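Local atomic coordinates of sialidase domain-containing protein (Dyadobacter fermentans, PDB entry 5HX0), a protein that is of uncharacterised function but, as a six-bladed beta-propeller of the sialidase-like BNR-repeat type, probably binds or processes a carbohydrate. Residues Arg77-Arg81 with Lys82-Glu86; Val49-Asn53 with Glu54-Ala58; Leu280-Ala283 with Gly284-Asp287. One frame throughout, in Å; residues are numbered along the deposited sequence.

Contact 1: residues Arg77-Arg81 with Lys82-Glu86; sequences RAPDR and KVFGE
Arg81 and Phe84 meet at a slant, and Arg81 lies alongside Glu86, the two charged side chains pointing the same way. Bends at its second and third torsions (chi2 -61°) curl the arginine so that its guanidinium grips the carboxylate side-on: NE reaches Glu86 OE1 at 2.9 Å, close to the guanidinium plane but from above the carboxylate plane, and NH2 reaches Glu86 OE2 at 2.9 Å on the syn side. Phe84 lies over one guanidinium face, its CD2 3.7 Å from Arg81 CZ, with the two planes 63° apart. Pro79 CB touches Phe84 CE2 at 4.1 Å, adding an apolar contact on the same ring. An arginine, flat and with several N-H groups, suits a buried place with several acceptors: NH1 also pairs with Asp93 and NH2 with Phe146 O of the second subunit, while Glu86 OE2 takes the N-H of Arg148 of that subunit. Earlier in the turn, Asp80, its CG anti to the backbone N (chi1 -172°), uses the anti lone pair of OD1 to receive Lys82 N at 2.9 Å. With Val83 N bonded to Asp80 O at 2.9 Å, this is an Asx turn opening a short 3-10 segment, in a loop joining neighbouring antiparallel strands of a propeller blade, here at the dimer interface.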
# COMPACT_ATOMS: atom_id res chain seq x y z
N ARG A 77 -1.34 -5.63 -8.69
CA ARG A 77 -2.60 -4.94 -8.91
C ARG A 77 -2.38 -3.43 -8.83
O ARG A 77 -1.75 -2.93 -7.89
CB ARG A 77 -3.67 -5.38 -7.90
CG ARG A 77 -5.05 -4.85 -8.31
CD ARG A 77 -6.17 -5.43 -7.45
NE ARG A 77 -6.17 -4.82 -6.12
CZ ARG A 77 -7.18 -4.86 -5.26
NH1 ARG A 77 -7.08 -4.27 -4.06
NH2 ARG A 77 -8.30 -5.49 -5.61
N ALA A 78 -2.89 -2.72 -9.83
CA ALA A 78 -2.79 -1.27 -9.92
C ALA A 78 -4.09 -0.75 -10.50
O ALA A 78 -4.84 -1.50 -11.13
CB ALA A 78 -1.60 -0.86 -10.80
N PRO A 79 -4.39 0.54 -10.31
CA PRO A 79 -5.58 1.10 -10.95
C PRO A 79 -5.52 0.90 -12.46
O PRO A 79 -4.47 1.06 -13.07
CB PRO A 79 -5.53 2.58 -10.58
CG PRO A 79 -4.76 2.63 -9.30
CD PRO A 79 -3.73 1.52 -9.42
N ASP A 80 -6.65 0.50 -13.04
CA ASP A 80 -6.86 0.75 -14.46
C ASP A 80 -7.07 2.25 -14.61
O ASP A 80 -8.02 2.79 -14.05
CB ASP A 80 -8.06 -0.02 -15.00
CG ASP A 80 -8.17 0.09 -16.53
OD1 ASP A 80 -8.15 1.23 -17.08
OD2 ASP A 80 -8.24 -0.97 -17.20
N ARG A 81 -6.17 2.92 -15.34
CA ARG A 81 -6.17 4.38 -15.35
C ARG A 81 -7.43 4.95 -15.98
O ARG A 81 -7.68 6.16 -15.84
CB ARG A 81 -4.92 4.92 -16.07
CG ARG A 81 -3.57 4.41 -15.46
CD ARG A 81 -3.40 4.85 -14.02
NE ARG A 81 -3.29 6.32 -13.94
CZ ARG A 81 -2.81 6.98 -12.89
NH1 ARG A 81 -2.38 6.33 -11.82
NH2 ARG A 81 -2.76 8.31 -12.92
N LYS A 82 -8.24 4.12 -16.65
CA LYS A 82 -9.53 4.60 -17.13
C LYS A 82 -10.43 5.07 -15.99
O LYS A 82 -11.31 5.90 -16.23
CB LYS A 82 -10.24 3.51 -17.95
CG LYS A 82 -9.65 3.37 -19.35
CD LYS A 82 -10.20 2.14 -20.06
CE LYS A 82 -9.56 1.96 -21.43
NZ LYS A 82 -9.85 0.59 -21.99
N VAL A 83 -10.23 4.59 -14.76
CA VAL A 83 -11.03 5.12 -13.65
C VAL A 83 -10.76 6.61 -13.40
O VAL A 83 -11.57 7.29 -12.76
CB VAL A 83 -10.83 4.34 -12.33
CG1 VAL A 83 -11.12 2.84 -12.50
CG2 VAL A 83 -9.43 4.64 -11.70
N PHE A 84 -9.62 7.12 -13.85
CA PHE A 84 -9.31 8.54 -13.75
C PHE A 84 -9.57 9.29 -15.05
O PHE A 84 -9.08 10.42 -15.22
CB PHE A 84 -7.85 8.74 -13.35
CG PHE A 84 -7.49 8.12 -12.03
CD1 PHE A 84 -8.23 8.41 -10.88
CD2 PHE A 84 -6.42 7.25 -11.94
CE1 PHE A 84 -7.89 7.85 -9.65
CE2 PHE A 84 -6.07 6.68 -10.71
CZ PHE A 84 -6.81 6.98 -9.58
N GLY A 85 -10.29 8.69 -15.99
CA GLY A 85 -10.53 9.37 -17.25
C GLY A 85 -9.34 9.43 -18.18
O GLY A 85 -9.35 10.21 -19.13
N GLU A 86 -8.30 8.63 -17.93
CA GLU A 86 -7.13 8.66 -18.80
C GLU A 86 -7.31 7.69 -19.97
O GLU A 86 -8.22 6.86 -19.99
CB GLU A 86 -5.87 8.35 -17.98
CG GLU A 86 -5.73 9.30 -16.78
CD GLU A 86 -4.53 9.01 -15.88
OE1 GLU A 86 -3.74 8.08 -16.17
OE2 GLU A 86 -4.39 9.74 -14.87
O HOH W 1 -8.89 -1.32 -19.82

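Contact 2: residues Val49-Asn53 with Glu54-Ala58; sequences VIYRN and EKFHA
A type I beta turn from Asn53 to Phe56, with an Asx turn built into it, carries the chain from strand 42-51, outermost in the sheet that joins the two chain ends, to strand 56-65: the link from the closing blade to the next blade of the beta-propeller. Phe56 N donates to Asn53 O at 2.9 Å, the defining bond of the turn. The asparagine side chain fastens the same corner: with CG anti to the backbone N (chi1 -178°), OD1 reaches forward to accept Lys55 N at 2.9 Å, a task suited to its short, polar side chain. Asn53 also meets the edge of the Phe56 ring, CG lying 3.6 Å from CD2, with amide and ring planes 75° apart. That ring makes a cation-pi contact with Arg77 and meets Phe121 of the second subunit. Arg77 also bonds to Tyr51 OH, which sits 3.4 Å from Phe56 CD2. At the solvent side, Arg52 and Glu54 run side by side, and Arg52 NH2 donates to the anti lone pair of Glu54 OE2 at 3.2 Å in a salt bridge. At the edge of the tyrosine ring and in its plane lies small Ala58, its CB 3.9 Å from Tyr51 CD2.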
# COMPACT_ATOMS: atom_id res chain seq x y z
N VAL A 49 -11.14 -18.05 -15.02
CA VAL A 49 -10.84 -16.67 -14.64
C VAL A 49 -10.51 -16.67 -13.15
O VAL A 49 -11.27 -17.20 -12.34
CB VAL A 49 -12.00 -15.72 -14.96
CG1 VAL A 49 -11.71 -14.33 -14.40
CG2 VAL A 49 -12.19 -15.62 -16.49
N ILE A 50 -9.34 -16.14 -12.80
CA ILE A 50 -8.83 -16.22 -11.45
C ILE A 50 -9.10 -14.93 -10.68
O ILE A 50 -9.50 -14.98 -9.52
CB ILE A 50 -7.32 -16.56 -11.49
CG1 ILE A 50 -7.14 -17.99 -12.02
CG2 ILE A 50 -6.65 -16.37 -10.09
CD1 ILE A 50 -5.69 -18.47 -12.08
N TYR A 51 -8.90 -13.78 -11.31
CA TYR A 51 -9.26 -12.51 -10.68
C TYR A 51 -9.47 -11.48 -11.77
O TYR A 51 -8.61 -11.30 -12.64
CB TYR A 51 -8.18 -12.00 -9.71
CG TYR A 51 -8.54 -10.63 -9.19
CD1 TYR A 51 -9.52 -10.47 -8.21
CD2 TYR A 51 -7.97 -9.47 -9.74
CE1 TYR A 51 -9.88 -9.21 -7.77
CE2 TYR A 51 -8.33 -8.21 -9.30
CZ TYR A 51 -9.28 -8.08 -8.31
OH TYR A 51 -9.63 -6.82 -7.87
N ARG A 52 -10.62 -10.80 -11.71
CA ARG A 52 -11.00 -9.82 -12.72
C ARG A 52 -11.81 -8.71 -12.08
O ARG A 52 -12.81 -8.98 -11.41
CB ARG A 52 -11.83 -10.48 -13.84
CG ARG A 52 -12.27 -9.49 -14.93
CD ARG A 52 -13.29 -10.11 -15.90
NE ARG A 52 -13.72 -9.20 -16.97
CZ ARG A 52 -14.60 -8.22 -16.84
NH1 ARG A 52 -15.17 -7.96 -15.67
NH2 ARG A 52 -14.93 -7.48 -17.89
N ASN A 53 -11.40 -7.47 -12.32
CA ASN A 53 -12.14 -6.32 -11.81
C ASN A 53 -11.83 -5.15 -12.74
O ASN A 53 -10.67 -4.75 -12.86
CB ASN A 53 -11.74 -6.01 -10.36
CG ASN A 53 -12.53 -4.83 -9.78
OD1 ASN A 53 -12.82 -3.87 -10.48
ND2 ASN A 53 -12.88 -4.91 -8.48
N GLU A 54 -12.86 -4.60 -13.38
CA GLU A 54 -12.66 -3.57 -14.40
C GLU A 54 -11.98 -2.31 -13.88
O GLU A 54 -11.45 -1.54 -14.68
CB GLU A 54 -14.00 -3.20 -15.04
CG GLU A 54 -14.51 -4.24 -15.97
CD GLU A 54 -15.92 -3.93 -16.46
OE1 GLU A 54 -16.43 -2.83 -16.14
OE2 GLU A 54 -16.51 -4.79 -17.14
N LYS A 55 -11.98 -2.09 -12.57
CA LYS A 55 -11.28 -0.93 -12.03
C LYS A 55 -9.77 -1.13 -11.92
O LYS A 55 -9.07 -0.18 -11.55
CB LYS A 55 -11.85 -0.57 -10.66
CG LYS A 55 -13.33 -0.14 -10.72
CD LYS A 55 -13.77 0.40 -9.36
CE LYS A 55 -15.30 0.55 -9.27
NZ LYS A 55 -15.90 1.06 -10.54
N PHE A 56 -9.25 -2.34 -12.21
CA PHE A 56 -7.88 -2.69 -11.89
C PHE A 56 -7.17 -3.30 -13.09
O PHE A 56 -7.76 -4.00 -13.91
CB PHE A 56 -7.80 -3.71 -10.71
CG PHE A 56 -8.17 -3.12 -9.38
CD1 PHE A 56 -7.38 -2.12 -8.82
CD2 PHE A 56 -9.32 -3.52 -8.71
CE1 PHE A 56 -7.71 -1.54 -7.58
CE2 PHE A 56 -9.66 -2.94 -7.47
CZ PHE A 56 -8.85 -1.94 -6.91
N HIS A 57 -5.88 -3.00 -13.17
CA HIS A 57 -4.95 -3.71 -14.03
C HIS A 57 -4.32 -4.79 -13.15
O HIS A 57 -3.61 -4.48 -12.19
CB HIS A 57 -3.95 -2.72 -14.58
CG HIS A 57 -2.99 -3.28 -15.59
ND1 HIS A 57 -1.93 -4.08 -15.24
CD2 HIS A 57 -2.90 -3.09 -16.93
CE1 HIS A 57 -1.24 -4.40 -16.33
NE2 HIS A 57 -1.81 -3.80 -17.37
N ALA A 58 -4.61 -6.06 -13.44
CA ALA A 58 -4.10 -7.20 -12.68
C ALA A 58 -3.19 -7.99 -13.60
O ALA A 58 -3.62 -8.39 -14.69
CB ALA A 58 -5.23 -8.09 -12.15

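Contact 3: residues Leu280-Ala283 with Gly284-Asp287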
# COMPACT_ATOMS: atom_id res chain seq x y z
N LEU A 280 15.36 -17.79 -21.32
CA LEU A 280 15.66 -16.36 -21.39
C LEU A 280 14.79 -15.62 -22.40
O LEU A 280 14.68 -16.02 -23.56
CB LEU A 280 17.13 -16.16 -21.75
CG LEU A 280 18.13 -17.06 -21.02
CD1 LEU A 280 19.49 -16.93 -21.65
CD2 LEU A 280 18.18 -16.68 -19.53
N ARG A 281 14.18 -14.53 -21.94
CA ARG A 281 13.56 -13.54 -22.83
C ARG A 281 14.63 -12.61 -23.41
O ARG A 281 15.55 -12.20 -22.70
CB ARG A 281 12.52 -12.72 -22.06
CG ARG A 281 11.98 -11.50 -22.83
CD ARG A 281 10.97 -10.73 -21.97
NE ARG A 281 10.50 -9.54 -22.68
CZ ARG A 281 9.47 -8.78 -22.30
NH1 ARG A 281 8.80 -9.06 -21.19
NH2 ARG A 281 9.10 -7.73 -23.03
N THR A 282 14.50 -12.27 -24.69
CA THR A 282 15.50 -11.43 -25.34
C THR A 282 14.88 -10.12 -25.82
O THR A 282 13.66 -10.00 -25.96
CB THR A 282 16.14 -12.13 -26.56
OG1 THR A 282 15.11 -12.55 -27.47
CG2 THR A 282 16.99 -13.34 -26.14
N ALA A 283 15.75 -9.15 -26.08
CA ALA A 283 15.42 -7.97 -26.87
C ALA A 283 16.46 -7.85 -27.97
O ALA A 283 17.65 -8.12 -27.73
CB ALA A 283 15.38 -6.69 -26.01
N GLY A 284 16.03 -7.49 -29.17
CA GLY A 284 16.95 -7.40 -30.29
C GLY A 284 17.20 -8.70 -31.02
O GLY A 284 18.15 -8.79 -31.80
N LEU A 285 16.38 -9.72 -30.78
CA LEU A 285 16.55 -11.00 -31.46
C LEU A 285 15.21 -11.53 -31.92
O LEU A 285 14.97 -12.74 -31.92
CB LEU A 285 17.27 -12.02 -30.57
CG LEU A 285 17.95 -13.22 -31.24
CD1 LEU A 285 19.03 -12.76 -32.23
CD2 LEU A 285 18.57 -14.13 -30.18
N GLY A 286 14.32 -10.64 -32.34
CA GLY A 286 13.05 -11.06 -32.93
C GLY A 286 12.18 -11.87 -32.01
O GLY A 286 11.47 -12.78 -32.48
N ASP A 287 12.23 -11.60 -30.70
CA ASP A 287 11.49 -12.33 -29.67
C ASP A 287 11.89 -13.81 -29.60
O ASP A 287 11.11 -14.66 -29.15
CB ASP A 287 9.97 -12.21 -29.86
CG ASP A 287 9.19 -12.57 -28.59
OD1 ASP A 287 9.75 -12.42 -27.49
OD2 ASP A 287 8.03 -13.02 -28.68
O HOH W 2 14.22 -10.41 -29.10
O HOH W 3 12.20 -13.62 -26.02
O HOH W 4 11.08 -10.13 -26.81
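Thr282 holds OG1 between its own backbone N and carbonyl carbon (chi1 55°), which turns the hydroxyl toward the loop that follows, while Leu285, with CG anti to its N (chi1 -160°), carries CG away beyond CB, and it is CB that meets the threonine. The two side chains cross at a slant, with Thr282 OG1 3.8 Å from Leu285 CB. The end of the Asp287 side chain turns back toward the strand. Direct bonds are replaced here by three waters lying inside the bend. One donates to Thr282 OG1 at 2.8 Å and accepts from two backbone amides, Leu285 N at 2.8 Å and Asp287 N at 2.8 Å, so a single molecule ties the strand end to both limbs of the loop. The threonine hydroxyl in turn gives its proton to Gln288 O, and a beta-branched residue with one hydroxyl suits both the strand and this double role. A second water donates to Thr282 O at 2.7 Å and to Asp287 OD1 at 2.7 Å; a third accepts from Thr282 N at 3.0 Å and also lies close to that carboxylate. Asp287 is further fixed by hydrogen bonds with His312 at OD1 and His332 at OD2. Gly284 and Gly286 take positive phi angles, and at Gly284 the backbone presses the place of a side chain against the carbonyl oxygen of Ala283, so glycine suits the tight bend. Leu285 packs its apolar side chain on Val261, Trp304 and Cys290. The result is a water-bridged loop between strands 276-283 and 288-294, neighbouring antiparallel strands of one blade of the BNR-repeat beta-propeller.

Along the chain, contact 2 comes first, then contact 1, then contact 3. Contacts 2 and 1 have centres 12 Å apart, and contact 2 enters the blade from which contact 1 leads on: strands 56-65 and 71-79 are antiparallel neighbours, joined by probable backbone bonds from His57 N to Ala78 O (2.7 Å) and from Asp80 N to Lys55 O (2.9 Å). Both also touch the second subunit, so this blade helps build the dimer interface. Contact 3 belongs to the separate sheet of strands 262-270 to 305-307, its centre about 30 Å from contact 1 and 29 Å from contact 2. Contacts 1 and 3 thus join corresponding second and third strands in different blades, whereas contact 2 passes between blades.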